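Local coordinates for protein taurine:2-oxoglutarate aminotransferase (Bifidobacterium kashiwanohense PV20-2, PDB 6JIX) that probably transfers the amino group of taurine to 2-oxoglutarate, as a pyridoxal-phosphate-dependent aminotransferase of class III that works as a dimer, at residues V110-N114 with C310-G316; S88-L94 with G316-A322. Numbering follows the deposited sequence.

Contact 1: residues V110-N114 with C310-G316. With PLP (pyridoxal-5'-phosphate), chain P; GLU (glutamic acid), chain O.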
ATOM      1  N   VAL A 110      13.559  -4.484 -10.044  1.00 27.15           N
ATOM      2  CA  VAL A 110      12.897  -4.034  -8.826  1.00 26.27           C
ATOM      3  C   VAL A 110      11.403  -3.853  -9.108  1.00 29.08           C
ATOM      4  O   VAL A 110      11.016  -3.238 -10.114  1.00 22.45           O
ATOM      5  CB  VAL A 110      13.519  -2.730  -8.298  1.00 22.64           C
ATOM      6  CG1 VAL A 110      12.688  -2.178  -7.162  1.00 19.61           C
ATOM      7  CG2 VAL A 110      14.942  -2.990  -7.862  1.00 26.25           C
ATOM      8  N   PHE A 111      10.564  -4.392  -8.228  1.00 25.57           N
ATOM      9  CA  PHE A 111       9.117  -4.225  -8.331  1.00 23.94           C
ATOM     10  C   PHE A 111       8.672  -3.231  -7.264  1.00 24.18           C
ATOM     11  O   PHE A 111       8.639  -3.568  -6.073  1.00 26.94           O
ATOM     12  CB  PHE A 111       8.386  -5.555  -8.168  1.00 22.66           C
ATOM     13  CG  PHE A 111       6.905  -5.429  -8.335  1.00 25.15           C
ATOM     14  CD1 PHE A 111       6.357  -5.187  -9.589  1.00 22.02           C
ATOM     15  CD2 PHE A 111       6.066  -5.486  -7.241  1.00 22.59           C
ATOM     16  CE1 PHE A 111       5.000  -5.050  -9.757  1.00 23.22           C
ATOM     17  CE2 PHE A 111       4.711  -5.346  -7.400  1.00 24.81           C
ATOM     18  CZ  PHE A 111       4.177  -5.123  -8.672  1.00 28.04           C
ATOM     19  N   PHE A 112       8.316  -2.017  -7.685  1.00 20.35           N
ATOM     20  CA  PHE A 112       8.018  -0.959  -6.733  1.00 19.28           C
ATOM     21  C   PHE A 112       6.584  -1.070  -6.224  1.00 20.66           C
ATOM     22  O   PHE A 112       5.644  -1.310  -6.991  1.00 20.62           O
ATOM     23  CB  PHE A 112       8.253   0.415  -7.367  1.00 23.15           C
ATOM     24  CG  PHE A 112       9.712   0.776  -7.514  1.00 24.17           C
ATOM     25  CD1 PHE A 112      10.523   0.921  -6.393  1.00 21.84           C
ATOM     26  CD2 PHE A 112      10.274   0.968  -8.775  1.00 21.54           C
ATOM     27  CE1 PHE A 112      11.872   1.237  -6.526  1.00 20.92           C
ATOM     28  CE2 PHE A 112      11.618   1.281  -8.918  1.00 20.67           C
ATOM     29  CZ  PHE A 112      12.421   1.408  -7.788  1.00 22.67           C
ATOM     30  N   THR A 113       6.425  -0.855  -4.921  1.00 19.73           N
ATOM     31  CA  THR A 113       5.134  -0.902  -4.253  1.00 20.60           C
ATOM     32  C   THR A 113       4.968   0.361  -3.423  1.00 20.50           C
ATOM     33  O   THR A 113       5.766   1.291  -3.535  1.00 26.54           O
ATOM     34  CB  THR A 113       5.036  -2.128  -3.351  1.00 20.96           C
ATOM     35  OG1 THR A 113       6.005  -1.991  -2.308  1.00 23.99           O
ATOM     36  CG2 THR A 113       5.318  -3.398  -4.142  1.00 18.96           C
ATOM     37  N   ASN A 114       3.933   0.419  -2.606  1.00 22.48           N
ATOM     38  CA  ASN A 114       3.678   1.591  -1.788  1.00 20.74           C
ATOM     39  C   ASN A 114       4.285   1.513  -0.401  1.00 22.98           C
ATOM     40  O   ASN A 114       4.390   2.550   0.265  1.00 22.66           O
ATOM     41  CB  ASN A 114       2.177   1.831  -1.677  1.00 22.38           C
ATOM     42  CG  ASN A 114       1.622   2.431  -2.933  1.00 23.66           C
ATOM     43  OD1 ASN A 114       2.328   3.170  -3.617  1.00 20.56           O
ATOM     44  ND2 ASN A 114       0.374   2.097  -3.273  1.00 26.10           N
ATOM     45  N   CYS A 310       1.101  -9.322 -11.157  1.00 24.62           N
ATOM     46  CA  CYS A 310       1.166  -8.426 -10.012  1.00 24.06           C
ATOM     47  C   CYS A 310       1.090  -7.004 -10.523  1.00 26.97           C
ATOM     48  O   CYS A 310       1.561  -6.708 -11.624  1.00 25.69           O
ATOM     49  CB  CYS A 310       2.472  -8.566  -9.231  1.00 27.26           C
ATOM     50  SG  CYS A 310       2.723 -10.170  -8.467  1.00 27.63           S
ATOM     51  N   GLY A 311       0.546  -6.117  -9.702  1.00 28.78           N
ATOM     52  CA  GLY A 311       0.409  -4.734 -10.115  1.00 24.75           C
ATOM     53  C   GLY A 311      -0.290  -3.907  -9.059  1.00 28.05           C
ATOM     54  O   GLY A 311      -0.955  -4.430  -8.160  1.00 27.64           O
ATOM     55  N   LEU A 312      -0.119  -2.593  -9.182  1.00 27.53           N
ATOM     56  CA  LEU A 312      -0.850  -1.650  -8.354  1.00 24.11           C
ATOM     57  C   LEU A 312      -0.809  -0.295  -9.038  1.00 28.99           C
ATOM     58  O   LEU A 312       0.141   0.021  -9.759  1.00 31.58           O
ATOM     59  CB  LEU A 312      -0.287  -1.554  -6.936  1.00 26.08           C
ATOM     60  CG  LEU A 312       1.207  -1.303  -6.755  1.00 24.33           C
ATOM     61  CD1 LEU A 312       1.433  -0.385  -5.561  1.00 20.50           C
ATOM     62  CD2 LEU A 312       1.887  -2.621  -6.543  1.00 24.98           C
ATOM     63  N   THR A 313      -1.865   0.490  -8.823  1.00 27.14           N
ATOM     64  CA  THR A 313      -2.001   1.771  -9.505  1.00 28.82           C
ATOM     65  C   THR A 313      -0.723   2.604  -9.385  1.00 27.41           C
ATOM     66  O   THR A 313      -0.232   3.149 -10.379  1.00 30.87           O
ATOM     67  CB  THR A 313      -3.214   2.533  -8.949  1.00 28.46           C
ATOM     68  OG1 THR A 313      -4.417   1.894  -9.375  1.00 29.32           O
ATOM     69  CG2 THR A 313      -3.239   3.967  -9.440  1.00 29.20           C
ATOM     70  N   TYR A 314      -0.168   2.716  -8.180  1.00 23.57           N
ATOM     71  CA  TYR A 314       0.918   3.662  -7.936  1.00 26.20           C
ATOM     72  C   TYR A 314       2.322   3.045  -8.041  1.00 27.30           C
ATOM     73  O   TYR A 314       3.292   3.700  -7.654  1.00 27.97           O
ATOM     74  CB  TYR A 314       0.746   4.325  -6.558  1.00 22.43           C
ATOM     75  CG  TYR A 314      -0.467   5.241  -6.427  1.00 28.41           C
ATOM     76  CD1 TYR A 314      -1.008   5.908  -7.538  1.00 26.85           C
ATOM     77  CD2 TYR A 314      -1.079   5.435  -5.187  1.00 26.27           C
ATOM     78  CE1 TYR A 314      -2.130   6.741  -7.409  1.00 25.71           C
ATOM     79  CE2 TYR A 314      -2.197   6.256  -5.051  1.00 28.89           C
ATOM     80  CZ  TYR A 314      -2.720   6.912  -6.161  1.00 28.91           C
ATOM     81  OH  TYR A 314      -3.818   7.743  -5.997  1.00 26.82           O
ATOM     82  N   SER A 315       2.464   1.815  -8.556  1.00 32.61           N
ATOM     83  CA  SER A 315       3.780   1.161  -8.635  1.00 29.97           C
ATOM     84  C   SER A 315       4.799   2.021  -9.374  1.00 28.16           C
ATOM     85  O   SER A 315       4.528   2.511 -10.472  1.00 30.10           O
ATOM     86  CB  SER A 315       3.662  -0.199  -9.328  1.00 29.81           C
ATOM     87  OG  SER A 315       4.943  -0.788  -9.490  1.00 26.84           O
ATOM     88  N   GLY A 316       5.983   2.183  -8.786  1.00 24.15           N
ATOM     89  CA  GLY A 316       6.995   3.027  -9.398  1.00 23.88           C
ATOM     90  C   GLY A 316       6.627   4.491  -9.389  1.00 27.73           C
ATOM     91  O   GLY A 316       7.017   5.239 -10.293  1.00 31.36           O
TER
HETATM   92  N1  PLP P 503     -10.728  -0.566  -6.774  1.00 33.44           N
HETATM   93  C2  PLP P 503     -10.914  -0.106  -8.008  1.00 35.66           C
HETATM   94  C2A PLP P 503     -12.317   0.236  -8.492  1.00 34.13           C
HETATM   95  C3  PLP P 503      -9.808   0.064  -8.882  1.00 30.13           C
HETATM   96  O3  PLP P 503      -9.972   0.544 -10.163  1.00 39.18           O
HETATM   97  C4  PLP P 503      -8.535  -0.234  -8.463  1.00 30.94           C
HETATM   98  C4A PLP P 503      -7.357  -0.035  -9.442  1.00 32.09           C
HETATM   99  O4A PLP P 503      -7.447  -0.515 -10.567  1.00 40.71           O
HETATM  100  C5  PLP P 503      -8.382  -0.724  -7.136  1.00 34.84           C
HETATM  101  C6  PLP P 503      -9.506  -0.882  -6.309  1.00 31.01           C
HETATM  102  C5A PLP P 503      -6.952  -1.091  -6.602  1.00 34.53           C
HETATM  103  O4P PLP P 503      -6.346   0.096  -6.234  1.00 35.17           O
HETATM  104  P   PLP P 503      -4.724   0.198  -6.008  1.00 32.52           P
HETATM  105  O1P PLP P 503      -4.381   1.518  -5.451  1.00 29.75           O
HETATM  106  O2P PLP P 503      -4.158  -1.026  -4.993  1.00 39.08           O
HETATM  107  O3P PLP P 503      -4.039   0.153  -7.293  1.00 30.54           O
HETATM  108  N   GLU O 502      -2.937  -0.536 -14.684  0.70 37.37           N
HETATM  109  CA  GLU O 502      -1.825  -1.415 -14.335  0.70 41.32           C
HETATM  110  C   GLU O 502      -1.599  -1.498 -12.807  0.70 37.66           C
HETATM  111  O   GLU O 502      -0.465  -1.161 -12.340  0.70 30.91           O
HETATM  112  CB  GLU O 502      -0.515  -0.960 -15.011  0.70 31.21           C
HETATM  113  CG  GLU O 502      -0.510  -1.228 -16.521  0.70 41.19           C
HETATM  114  CD  GLU O 502       0.803  -1.773 -17.101  0.70 37.50           C
HETATM  115  OE1 GLU O 502       1.806  -1.919 -16.363  0.70 33.26           O
HETATM  116  OE2 GLU O 502       0.884  -2.083 -18.325  0.70 39.82           O
HETATM  117  OXT GLU O 502      -2.524  -1.924 -12.033  0.70 32.11           O
HETATM  118  O   HOH W   1      -1.479   1.830  -5.828  1.00 25.81           O
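Loop 310-316 packs against the end of strand 107-113 and carries T313 to the PLP phosphate, a worked example of a cofactor site built from two chains. One direct hydrogen bond joins the segments: S315 OG donates to F112 O at 2.6 Å, at the end of the type I turn L312-S315, which S315 N closes on L312 O at 3.2 Å. Apolar contact comes from the ring of F111, whose CZ lies 3.9 Å from C310 CB and 4.0 Å from L312 CD2. Close van der Waals contacts add F112 CB to G316 N at 3.2 Å and L312 CD1 to N114 ND2 at 3.5 Å; L312 also lines a pocket for bound glutamate. A water extends the polar contact, accepting from N114 ND2 at 3.2 Å and Y314 N at 2.8 Å and donating to PLP O1P at 2.9 Å. T313 N and T313 OG1 each donate a hydrogen bond to PLP O3P, both at 2.7 Å. G116 N and A117 N of the second subunit hold this PLP as well. An apolar F111/L312 side thus adjoins a polar side where N114 meets the phosphate through water, consistent with the strand end contributing to phosphate binding.

Contact 2: residues S88-L94 with G316-A322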
ATOM      1  N   SER A  88       9.897   6.360 -16.494  1.00 24.61           N
ATOM      2  CA  SER A  88      10.181   7.701 -16.017  1.00 23.79           C
ATOM      3  C   SER A  88      11.599   7.734 -15.472  1.00 28.49           C
ATOM      4  O   SER A  88      12.094   6.737 -14.933  1.00 31.82           O
ATOM      5  CB  SER A  88       9.186   8.137 -14.945  1.00 27.15           C
ATOM      6  OG  SER A  88       9.381   7.400 -13.753  1.00 29.28           O
ATOM      7  N   GLU A  89      12.230   8.910 -15.551  1.00 28.55           N
ATOM      8  CA  GLU A  89      13.622   9.006 -15.137  1.00 27.91           C
ATOM      9  C   GLU A  89      13.816   8.502 -13.706  1.00 28.93           C
ATOM     10  O   GLU A  89      14.598   7.565 -13.484  1.00 30.11           O
ATOM     11  CB  GLU A  89      14.138  10.438 -15.275  1.00 28.03           C
ATOM     12  CG  GLU A  89      15.658  10.481 -15.287  1.00 31.71           C
ATOM     13  CD  GLU A  89      16.228  11.820 -14.892  1.00 35.62           C
ATOM     14  OE1 GLU A  89      17.185  12.285 -15.544  1.00 33.22           O
ATOM     15  OE2 GLU A  89      15.728  12.403 -13.911  1.00 47.29           O
ATOM     16  N   PRO A  90      13.105   9.049 -12.721  1.00 25.03           N
ATOM     17  CA  PRO A  90      13.336   8.609 -11.335  1.00 24.28           C
ATOM     18  C   PRO A  90      13.119   7.118 -11.129  1.00 26.15           C
ATOM     19  O   PRO A  90      13.820   6.508 -10.312  1.00 28.29           O
ATOM     20  CB  PRO A  90      12.333   9.444 -10.530  1.00 23.43           C
ATOM     21  CG  PRO A  90      11.980  10.577 -11.402  1.00 23.64           C
ATOM     22  CD  PRO A  90      12.115  10.129 -12.811  1.00 21.94           C
ATOM     23  N   LYS A  91      12.157   6.514 -11.832  1.00 26.66           N
ATOM     24  CA  LYS A  91      11.889   5.090 -11.648  1.00 26.23           C
ATOM     25  C   LYS A  91      12.992   4.236 -12.272  1.00 28.00           C
ATOM     26  O   LYS A  91      13.438   3.251 -11.673  1.00 27.96           O
ATOM     27  CB  LYS A  91      10.516   4.758 -12.230  1.00 21.95           C
ATOM     28  CG  LYS A  91      10.156   3.305 -12.272  1.00 23.69           C
ATOM     29  CD  LYS A  91       8.676   3.143 -12.589  1.00 25.25           C
ATOM     30  CE  LYS A  91       8.370   3.401 -14.057  1.00 23.40           C
ATOM     31  NZ  LYS A  91       6.914   3.345 -14.329  1.00 20.80           N
ATOM     32  N   SER A  92      13.453   4.596 -13.472  1.00 25.38           N
ATOM     33  CA  SER A  92      14.552   3.851 -14.076  1.00 25.85           C
ATOM     34  C   SER A  92      15.830   4.002 -13.253  1.00 31.34           C
ATOM     35  O   SER A  92      16.550   3.028 -13.010  1.00 28.58           O
ATOM     36  CB  SER A  92      14.772   4.329 -15.510  1.00 26.80           C
ATOM     37  OG  SER A  92      13.848   3.719 -16.393  1.00 30.53           O
ATOM     38  N   ARG A  93      16.125   5.219 -12.814  1.00 27.17           N
ATOM     39  CA  ARG A  93      17.345   5.433 -12.067  1.00 29.77           C
ATOM     40  C   ARG A  93      17.298   4.717 -10.729  1.00 30.89           C
ATOM     41  O   ARG A  93      18.329   4.233 -10.245  1.00 31.59           O
ATOM     42  CB  ARG A  93      17.574   6.934 -11.873  1.00 32.46           C
ATOM     43  CG  ARG A  93      19.025   7.333 -11.846  1.00 31.19           C
ATOM     44  CD  ARG A  93      19.214   8.606 -11.051  1.00 40.04           C
ATOM     45  NE  ARG A  93      18.980   9.774 -11.888  1.00 44.09           N
ATOM     46  CZ  ARG A  93      19.709  10.065 -12.959  1.00 45.56           C
ATOM     47  NH1 ARG A  93      20.720   9.273 -13.313  1.00 36.21           N
ATOM     48  NH2 ARG A  93      19.430  11.145 -13.674  1.00 45.96           N
ATOM     49  N   LEU A  94      16.123   4.637 -10.112  1.00 26.93           N
ATOM     50  CA  LEU A  94      16.088   4.035  -8.788  1.00 30.43           C
ATOM     51  C   LEU A  94      16.212   2.518  -8.868  1.00 28.07           C
ATOM     52  O   LEU A  94      16.884   1.905  -8.029  1.00 24.79           O
ATOM     53  CB  LEU A  94      14.816   4.442  -8.045  1.00 23.82           C
ATOM     54  CG  LEU A  94      14.876   4.039  -6.575  1.00 21.54           C
ATOM     55  CD1 LEU A  94      16.233   4.411  -5.965  1.00 19.59           C
ATOM     56  CD2 LEU A  94      13.724   4.669  -5.820  1.00 23.11           C
ATOM     57  N   GLY A 316       5.983   2.183  -8.786  1.00 24.15           N
ATOM     58  CA  GLY A 316       6.995   3.027  -9.398  1.00 23.88           C
ATOM     59  C   GLY A 316       6.627   4.491  -9.389  1.00 27.73           C
ATOM     60  O   GLY A 316       7.017   5.239 -10.293  1.00 31.36           O
ATOM     61  N   HIS A 317       5.876   4.913  -8.376  1.00 25.69           N
ATOM     62  CA  HIS A 317       5.399   6.275  -8.264  1.00 21.18           C
ATOM     63  C   HIS A 317       6.532   7.269  -8.475  1.00 24.17           C
ATOM     64  O   HIS A 317       7.603   7.154  -7.875  1.00 28.74           O
ATOM     65  CB  HIS A 317       4.765   6.443  -6.887  1.00 25.20           C
ATOM     66  CG  HIS A 317       4.020   7.727  -6.715  1.00 28.47           C
ATOM     67  ND1 HIS A 317       4.658   8.938  -6.532  1.00 22.21           N
ATOM     68  CD2 HIS A 317       2.691   7.991  -6.698  1.00 25.28           C
ATOM     69  CE1 HIS A 317       3.749   9.892  -6.412  1.00 28.45           C
ATOM     70  NE2 HIS A 317       2.548   9.344  -6.504  1.00 24.79           N
ATOM     71  N   THR A 318       6.291   8.256  -9.331  1.00 28.25           N
ATOM     72  CA  THR A 318       7.381   9.106  -9.801  1.00 26.78           C
ATOM     73  C   THR A 318       7.940   9.978  -8.684  1.00 26.45           C
ATOM     74  O   THR A 318       9.152   9.974  -8.437  1.00 30.60           O
ATOM     75  CB  THR A 318       6.906   9.944 -10.981  1.00 27.34           C
ATOM     76  OG1 THR A 318       6.154   9.093 -11.856  1.00 30.31           O
ATOM     77  CG2 THR A 318       8.097  10.505 -11.757  1.00 23.76           C
ATOM     78  N   LEU A 319       7.088  10.741  -7.999  1.00 26.52           N
ATOM     79  CA  LEU A 319       7.567  11.522  -6.857  1.00 23.02           C
ATOM     80  C   LEU A 319       8.291  10.637  -5.853  1.00 20.96           C
ATOM     81  O   LEU A 319       9.393  10.954  -5.402  1.00 22.20           O
ATOM     82  CB  LEU A 319       6.406  12.240  -6.175  1.00 24.03           C
ATOM     83  CG  LEU A 319       6.850  13.391  -5.286  1.00 24.63           C
ATOM     84  CD1 LEU A 319       7.118  14.617  -6.139  1.00 20.30           C
ATOM     85  CD2 LEU A 319       5.808  13.671  -4.210  1.00 20.68           C
ATOM     86  N   ALA A 320       7.680   9.510  -5.498  1.00 22.31           N
ATOM     87  CA  ALA A 320       8.267   8.644  -4.491  1.00 20.80           C
ATOM     88  C   ALA A 320       9.654   8.198  -4.914  1.00 23.56           C
ATOM     89  O   ALA A 320      10.585   8.196  -4.103  1.00 18.56           O
ATOM     90  CB  ALA A 320       7.363   7.436  -4.244  1.00 22.95           C
ATOM     91  N   CYS A 321       9.806   7.818  -6.189  1.00 24.67           N
ATOM     92  CA  CYS A 321      11.105   7.377  -6.690  1.00 21.01           C
ATOM     93  C   CYS A 321      12.127   8.499  -6.661  1.00 24.59           C
ATOM     94  O   CYS A 321      13.288   8.269  -6.295  1.00 24.34           O
ATOM     95  CB  CYS A 321      10.964   6.829  -8.102  1.00 20.53           C
ATOM     96  SG  CYS A 321      10.279   5.184  -8.132  1.00 26.30           S
ATOM     97  N   ALA A 322      11.725   9.716  -7.057  1.00 24.34           N
ATOM     98  CA  ALA A 322      12.640  10.854  -6.979  1.00 26.22           C
ATOM     99  C   ALA A 322      13.171  11.016  -5.560  1.00 26.38           C
ATOM    100  O   ALA A 322      14.378  11.197  -5.350  1.00 27.22           O
ATOM    101  CB  ALA A 322      11.959  12.140  -7.457  1.00 20.75           C
TER
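The first turns, 89-94 and 318-322, of helices 89-102 and 318-333 approach to 7.9 Å between axes at an angle of 47°, and C321 and A322 are small residues on the face of 318-322 that receives P90. The main bump is P90 itself. Its ring enters the hollow bounded by T318, C321 and A322: P90 CB stands 3.5 Å from A322 N and 3.8 Å from T318 O, P90 CG is 3.9 Å from T318 CG2, and P90 CB is 3.8 Å from C321 CB. S88 OG borders the same methyl, 3.9 Å from T318 CG2. In return the side chain of C321 projects between P90, K91 and L94, with C321 CB 3.6 Å from P90 O, C321 SG 3.9 Å from K91 CA, and C321 SG 4.2 Å from L94 CD2. L94 CD2 also meets the backbone, 3.7 Å from C321 O.

Each helix opens with an N-cap. S88 OG accepts a weak bond from K91 N at 3.5 Å, and H317 ND1 accepts from A320 N at 3.2 Å. Helix 318-333 follows the loop whose T313 binds the PLP phosphate in this fold type I, class III enzyme, while S92 and H317 also bond to the second subunit.

At the flank, the aliphatic part of K91 slides over G316, its CD 3.5 Å from G316 O. A side chain on G316 would strike it, since an ideal CB would fall 2.3 Å from K91 CD; the positive phi of 68° also suits a glycine. At its far end, K91 NZ hydrogen-bonds to Y86 O.

The two contacts lie side by side, their centres 11 Å apart, and share G316, where the loop of contact 1 runs into the helix of contact 2. Along the chain the order is 88-94, 110-114, 310-316 and 316-322: helix 89-102 leads into strand 107-113, outermost within its own chain in the seven-stranded mixed sheet, and the later pair returns some 200 residues on. F112 bridges them, its CZ 3.8 Å from L94 CG and its CE2 4.2 Å from C321 SG. Strand, loop and both helices therefore pack against one another, with most touching residues buried, and both contacts touch the second subunit, joining the sheet to the PLP site at the dimer interface.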